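PDB 2Y3M: protein transport protein HOFQ from Aggregatibacter actinomycetemcomitans, which is a competence secretin that takes part in DNA uptake and binds DNA through its extra-membranous domains. Local coordinates for the interface of chains A and B. Sequence-based numbering; all coordinates share one arbitrary frame. Chains: chain A/B, Protein transport protein HOFQ.

Contact 1: the interface of chains A and B. Residues chain A 7-11, 75, 77; chain B 31, 44-48, 54.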
# COMPACT_ATOMS: atom_id res chain seq x y z
N VAL A 7 22.33 5.95 13.81
CA VAL A 7 21.39 5.43 12.82
C VAL A 7 20.57 6.53 12.17
O VAL A 7 20.28 7.55 12.80
CB VAL A 7 20.40 4.37 13.43
CG1 VAL A 7 21.12 3.07 13.80
CG2 VAL A 7 19.61 4.94 14.62
N PHE A 8 20.20 6.31 10.92
CA PHE A 8 19.16 7.09 10.27
C PHE A 8 17.82 6.41 10.53
O PHE A 8 17.70 5.19 10.42
CB PHE A 8 19.41 7.21 8.77
CG PHE A 8 20.63 8.02 8.42
CD1 PHE A 8 20.55 9.40 8.25
CD2 PHE A 8 21.88 7.39 8.27
CE1 PHE A 8 21.69 10.14 7.93
CE2 PHE A 8 23.02 8.13 7.95
CZ PHE A 8 22.92 9.51 7.78
N SER A 9 16.82 7.21 10.89
CA SER A 9 15.52 6.71 11.28
C SER A 9 14.40 7.40 10.51
O SER A 9 14.47 8.59 10.22
CB SER A 9 15.31 6.92 12.78
OG SER A 9 14.01 6.50 13.16
N ILE A 10 13.36 6.63 10.19
CA ILE A 10 12.17 7.18 9.54
C ILE A 10 10.91 6.48 10.07
O ILE A 10 10.89 5.26 10.26
CB ILE A 10 12.26 7.08 7.99
CG1 ILE A 10 11.20 7.96 7.32
CG2 ILE A 10 12.16 5.62 7.53
CD1 ILE A 10 11.53 8.30 5.86
N ARG A 11 9.88 7.27 10.34
CA ARG A 11 8.62 6.72 10.79
C ARG A 11 7.63 6.72 9.62
O ARG A 11 7.47 7.73 8.94
CB ARG A 11 8.07 7.49 12.00
CG ARG A 11 6.79 6.88 12.60
CD ARG A 11 6.41 7.53 13.92
NE ARG A 11 7.30 7.11 15.01
CZ ARG A 11 7.06 6.10 15.84
NH1 ARG A 11 5.94 5.39 15.72
NH2 ARG A 11 7.93 5.80 16.80
N PHE A 75 20.37 10.00 14.86
CA PHE A 75 20.65 10.03 16.29
C PHE A 75 21.41 8.79 16.74
O PHE A 75 21.68 7.90 15.94
CB PHE A 75 19.34 10.15 17.08
CG PHE A 75 18.55 8.87 17.16
CD1 PHE A 75 17.90 8.36 16.04
CD2 PHE A 75 18.44 8.18 18.37
CE1 PHE A 75 17.15 7.18 16.12
CE2 PHE A 75 17.70 7.00 18.46
CZ PHE A 75 17.05 6.50 17.33
N LYS A 77 21.45 5.53 19.31
CA LYS A 77 20.66 4.62 20.14
C LYS A 77 21.28 4.45 21.52
O LYS A 77 20.99 5.21 22.44
CB LYS A 77 20.55 3.26 19.46
CG LYS A 77 19.80 3.27 18.13
CD LYS A 77 19.87 1.91 17.44
CE LYS A 77 19.06 0.84 18.17
NZ LYS A 77 17.60 1.14 18.18
N ASN B 31 16.53 -2.09 11.15
CA ASN B 31 15.73 -2.36 12.34
C ASN B 31 14.28 -1.87 12.14
O ASN B 31 14.06 -0.80 11.57
CB ASN B 31 16.36 -1.72 13.58
CG ASN B 31 15.69 -2.16 14.87
OD1 ASN B 31 15.13 -3.25 14.96
ND2 ASN B 31 15.76 -1.30 15.89
N LEU B 44 5.30 2.31 11.49
CA LEU B 44 6.58 1.64 11.37
C LEU B 44 7.70 2.62 11.64
O LEU B 44 7.72 3.72 11.07
CB LEU B 44 6.76 1.05 9.98
CG LEU B 44 5.70 0.13 9.41
CD1 LEU B 44 6.14 -0.30 8.02
CD2 LEU B 44 5.46 -1.08 10.32
N GLN B 45 8.63 2.24 12.51
CA GLN B 45 9.86 3.00 12.65
C GLN B 45 10.99 2.17 12.07
O GLN B 45 11.26 1.06 12.53
CB GLN B 45 10.14 3.40 14.10
CG GLN B 45 11.46 4.13 14.24
CD GLN B 45 11.49 5.11 15.39
OE1 GLN B 45 10.44 5.58 15.86
NE2 GLN B 45 12.69 5.45 15.85
N LEU B 46 11.63 2.72 11.04
CA LEU B 46 12.72 2.04 10.34
C LEU B 46 14.05 2.67 10.69
O LEU B 46 14.17 3.88 10.77
CB LEU B 46 12.49 2.08 8.83
CG LEU B 46 11.22 1.38 8.36
CD1 LEU B 46 10.86 1.86 6.99
CD2 LEU B 46 11.42 -0.12 8.37
N GLU B 47 15.04 1.82 10.94
CA GLU B 47 16.37 2.30 11.31
C GLU B 47 17.45 1.61 10.49
O GLU B 47 17.45 0.39 10.36
CB GLU B 47 16.63 2.06 12.80
CG GLU B 47 15.82 2.95 13.71
CD GLU B 47 15.82 2.46 15.14
OE1 GLU B 47 16.46 1.43 15.44
OE2 GLU B 47 15.17 3.12 15.98
N ASN B 48 18.35 2.41 9.93
CA ASN B 48 19.53 1.88 9.25
C ASN B 48 20.74 2.79 9.43
O ASN B 48 20.61 4.01 9.40
CB ASN B 48 19.23 1.64 7.77
CG ASN B 48 20.17 0.65 7.13
OD1 ASN B 48 21.39 0.87 7.10
ND2 ASN B 48 19.62 -0.44 6.61
N LEU B 54 18.33 2.75 4.13
CA LEU B 54 17.05 3.13 4.72
C LEU B 54 16.01 3.47 3.63
O LEU B 54 14.88 2.98 3.69
CB LEU B 54 17.21 4.29 5.70
CG LEU B 54 15.96 4.79 6.46
CD1 LEU B 54 15.46 3.75 7.46
CD2 LEU B 54 16.23 6.11 7.15
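Two copies of HofQ join here edge to edge: strand 6-14 of chain A runs antiparallel to strand 42-48 of chain B and continues its sheet. The backbone carries the register. A:Phe8 and B:Asn48 exchange N-H and carbonyl in both directions, and so do A:Ile10 and B:Leu46. The bond from B:Leu46 N to A:Ile10 O, 2.8 Å, is almost perfectly straight, 178° at the hydrogen, whereas A:Phe8 N comes to B:Asn48 O from above the carbonyl plane.

B:Glu47 is the side chain to follow outward. With CG anti to the carbonyl carbon (chi1 -71°) and the chain extended beyond, its CB passes A:Phe8 O and its CG lies over the A:Ser9 side chain, 4.0 Å from the hydroxyl OG. At the tip, carboxylate oxygen OE1 meets A:Lys77 NZ at 3.0 Å in a salt bridge, the two chains reaching tip to tip; A:Lys77 is poorly ordered, so its hold is probably loose. B:Asn31 ND2 also donates to the same OE1, at 2.9 Å, and may be the steadier partner. Both donors sit above the carboxylate plane, and the ammonium of A:Lys77 and the amide N-H of B:Asn31 would probably favour the ionised carboxylate. OE2 turns toward the rim of A:Phe75, 4.1 Å from CZ.

On the same face, B:Gln45 NE2 hydrogen-bonds to A:Ser9 OG at 3.2 Å. Its OE1 lies 2.7 Å from A:Arg11 NH2, but the N-H points away, so any attraction is probably electrostatic; the guanidinium and amide planes stand 87° apart.

The opposite face is greasy: A:Ile10 CG2 touches B:Leu46 CB and B:Leu54 CD1, and B:Leu54 CD2 reaches A:Phe8 CB at 3.7 Å. B:Leu54 belongs to helix 51-63, which packs beneath the composite sheet, while A:Phe75 comes from strand 67-76 of chain A, close beside strand 6-14.

Contact 2: the interface of chains A and B. Residues chain A 42-46, 58, 61; chain B 10-13, 67.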
# COMPACT_ATOMS: atom_id res chain seq x y z
N VAL A 42 -9.46 -4.63 8.51
CA VAL A 42 -10.44 -3.99 7.63
C VAL A 42 -10.64 -4.76 6.32
O VAL A 42 -9.71 -5.36 5.79
CB VAL A 42 -10.07 -2.50 7.36
CG1 VAL A 42 -8.62 -2.36 6.90
CG2 VAL A 42 -11.04 -1.85 6.36
N SER A 43 -11.89 -4.74 5.84
CA SER A 43 -12.25 -5.25 4.52
C SER A 43 -12.96 -4.18 3.70
O SER A 43 -13.72 -3.37 4.25
CB SER A 43 -13.15 -6.48 4.64
OG SER A 43 -12.42 -7.61 5.06
N LEU A 44 -12.72 -4.19 2.39
CA LEU A 44 -13.42 -3.31 1.47
C LEU A 44 -14.25 -4.13 0.50
O LEU A 44 -13.75 -5.09 -0.09
CB LEU A 44 -12.43 -2.45 0.67
CG LEU A 44 -11.28 -1.69 1.35
CD1 LEU A 44 -10.47 -0.95 0.29
CD2 LEU A 44 -11.79 -0.72 2.42
N GLN A 45 -15.51 -3.76 0.33
CA GLN A 45 -16.36 -4.42 -0.64
C GLN A 45 -16.64 -3.45 -1.78
O GLN A 45 -17.13 -2.35 -1.55
CB GLN A 45 -17.66 -4.89 0.01
CG GLN A 45 -18.40 -5.92 -0.82
CD GLN A 45 -19.59 -6.52 -0.09
OE1 GLN A 45 -19.52 -6.80 1.11
NE2 GLN A 45 -20.69 -6.71 -0.81
N LEU A 46 -16.30 -3.86 -3.00
CA LEU A 46 -16.45 -3.03 -4.18
C LEU A 46 -17.51 -3.59 -5.11
O LEU A 46 -17.54 -4.79 -5.37
CB LEU A 46 -15.13 -2.92 -4.96
CG LEU A 46 -13.88 -2.29 -4.34
CD1 LEU A 46 -12.74 -2.41 -5.33
CD2 LEU A 46 -14.09 -0.83 -3.98
N VAL A 58 -10.22 -1.87 -8.41
CA VAL A 58 -9.33 -2.74 -7.64
C VAL A 58 -7.86 -2.33 -7.83
O VAL A 58 -7.11 -2.20 -6.85
CB VAL A 58 -9.53 -4.24 -8.02
CG1 VAL A 58 -8.48 -5.14 -7.35
CG2 VAL A 58 -10.93 -4.70 -7.67
N ILE A 61 -6.93 0.95 -5.96
CA ILE A 61 -6.72 0.73 -4.53
C ILE A 61 -5.36 0.06 -4.27
O ILE A 61 -4.65 0.42 -3.34
CB ILE A 61 -7.89 -0.06 -3.89
CG1 ILE A 61 -9.16 0.80 -3.92
CG2 ILE A 61 -7.55 -0.47 -2.46
CD1 ILE A 61 -10.44 0.02 -3.72
N ILE B 10 -16.53 -7.56 -5.42
CA ILE B 10 -15.28 -8.16 -4.97
C ILE B 10 -14.86 -7.62 -3.60
O ILE B 10 -14.96 -6.42 -3.32
CB ILE B 10 -14.15 -8.01 -6.03
CG1 ILE B 10 -12.90 -8.79 -5.62
CG2 ILE B 10 -13.87 -6.54 -6.32
CD1 ILE B 10 -11.82 -8.86 -6.69
N ARG B 11 -14.42 -8.53 -2.74
CA ARG B 11 -13.96 -8.18 -1.41
C ARG B 11 -12.43 -8.09 -1.38
O ARG B 11 -11.74 -9.00 -1.84
CB ARG B 11 -14.48 -9.20 -0.39
CG ARG B 11 -14.13 -8.90 1.06
CD ARG B 11 -14.97 -9.75 2.01
NE ARG B 11 -16.36 -9.29 2.04
CZ ARG B 11 -16.87 -8.51 2.99
NH1 ARG B 11 -16.11 -8.10 4.00
NH2 ARG B 11 -18.14 -8.15 2.94
N LEU B 12 -11.92 -6.98 -0.87
CA LEU B 12 -10.49 -6.80 -0.65
C LEU B 12 -10.21 -6.86 0.85
O LEU B 12 -10.72 -6.05 1.62
CB LEU B 12 -9.99 -5.47 -1.23
CG LEU B 12 -10.11 -5.15 -2.73
CD1 LEU B 12 -9.39 -3.84 -3.04
CD2 LEU B 12 -9.56 -6.27 -3.59
N LYS B 13 -9.42 -7.85 1.25
CA LYS B 13 -9.01 -8.00 2.64
C LYS B 13 -7.58 -7.48 2.80
O LYS B 13 -6.76 -7.66 1.89
CB LYS B 13 -9.10 -9.47 3.07
CG LYS B 13 -9.17 -9.69 4.58
CD LYS B 13 -9.17 -11.17 4.96
CE LYS B 13 -10.57 -11.78 4.89
NZ LYS B 13 -10.67 -13.09 5.61
N TRP B 67 -3.28 -5.71 -0.33
CA TRP B 67 -4.63 -6.26 -0.48
C TRP B 67 -4.67 -7.63 -1.13
O TRP B 67 -4.03 -7.87 -2.16
CB TRP B 67 -5.51 -5.28 -1.26
CG TRP B 67 -5.47 -3.90 -0.69
CD1 TRP B 67 -4.64 -2.89 -1.05
CD2 TRP B 67 -6.29 -3.40 0.38
NE1 TRP B 67 -4.89 -1.77 -0.29
CE2 TRP B 67 -5.90 -2.06 0.59
CE3 TRP B 67 -7.32 -3.94 1.16
CZ2 TRP B 67 -6.50 -1.25 1.56
CZ3 TRP B 67 -7.92 -3.14 2.12
CH2 TRP B 67 -7.51 -1.80 2.32
O HOH W 1 -2.82 0.23 -1.34
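An antiparallel beta seam in the N-terminal part of the secretin HofQ pairs strand 43-48 of chain A with strand 6-14 of chain B, and helix 51-62 of chain A backs the joint.

Main-chain bonds set the alignment. A:Leu44 and B:Leu12 bond in both directions, B:Leu12 N lying 2.7 Å from A:Leu44 O in a nearly straight bond along the C=O axis. A:Leu46 and B:Ile10 repeat the pattern one rung on, with both donors in the carbonyl planes.

Packing on the helix side is led by B:Trp67, from strand 67-76 of chain B. Its CG is anti to the carbonyl carbon (chi1 -52°), and chi2 of 93° turns the indole so that one face meets A:Ile61. The methyl CG2 of A:Ile61 sits over the five-membered ring, 3.9 Å from its centroid, in a CH-pi contact. A:Leu44 lies over the same face, at the six-membered-ring end, its CD1 3.7 Å from B:Trp67 CH2, the two side chains crossing at about a right angle. B:Leu12 is wedged between two helix residues: CD1 touches A:Ile61 CG2 and CD2 faces A:Val58 CG1. Farther along, A:Val58 CG2 meets B:Ile10 CG2 at 3.7 Å, again crosswise.

A water bridges the polar end of this packing. The oxygen of water 1 lies at the edge of the indole, in the ring plane, 3.1 Å from B:Trp67 NE1. The same oxygen of water 1 is 2.7 Å from the backbone oxygen A:Ile61 O, so the indole nitrogen is tied to the helix through solvent.

Charged and polar side chains occupy the other face. B:Arg11, bent at chi3 (-72°), reaches across strand 43-48 of chain A: NH1 packs against A:Ser43 CB at 3.4 Å. Its NH2 comes 2.7 Å from A:Gln45 OE1, though the N-H is aimed away, and the attraction there is probably electrostatic.

About 31 Å separates the C-alpha centres of contact 1 and contact 2, which use the same two strands with the chains exchanged. Contact 1 samples the start of strand 6-14 and contact 2 its later half, overlapping at Ile10 and Arg11 opposite Leu46 and Gln45; the two-fold therefore gives each seam both sets of contacts. In each, strands 6-14 and 67-76 of one copy meet the strand near 43-48 and the following helix of the other. This reciprocal exchange gives the deposited pair an intertwined look, suggestive of a strand swap, although the structure alone does not show whether it forms in the cell.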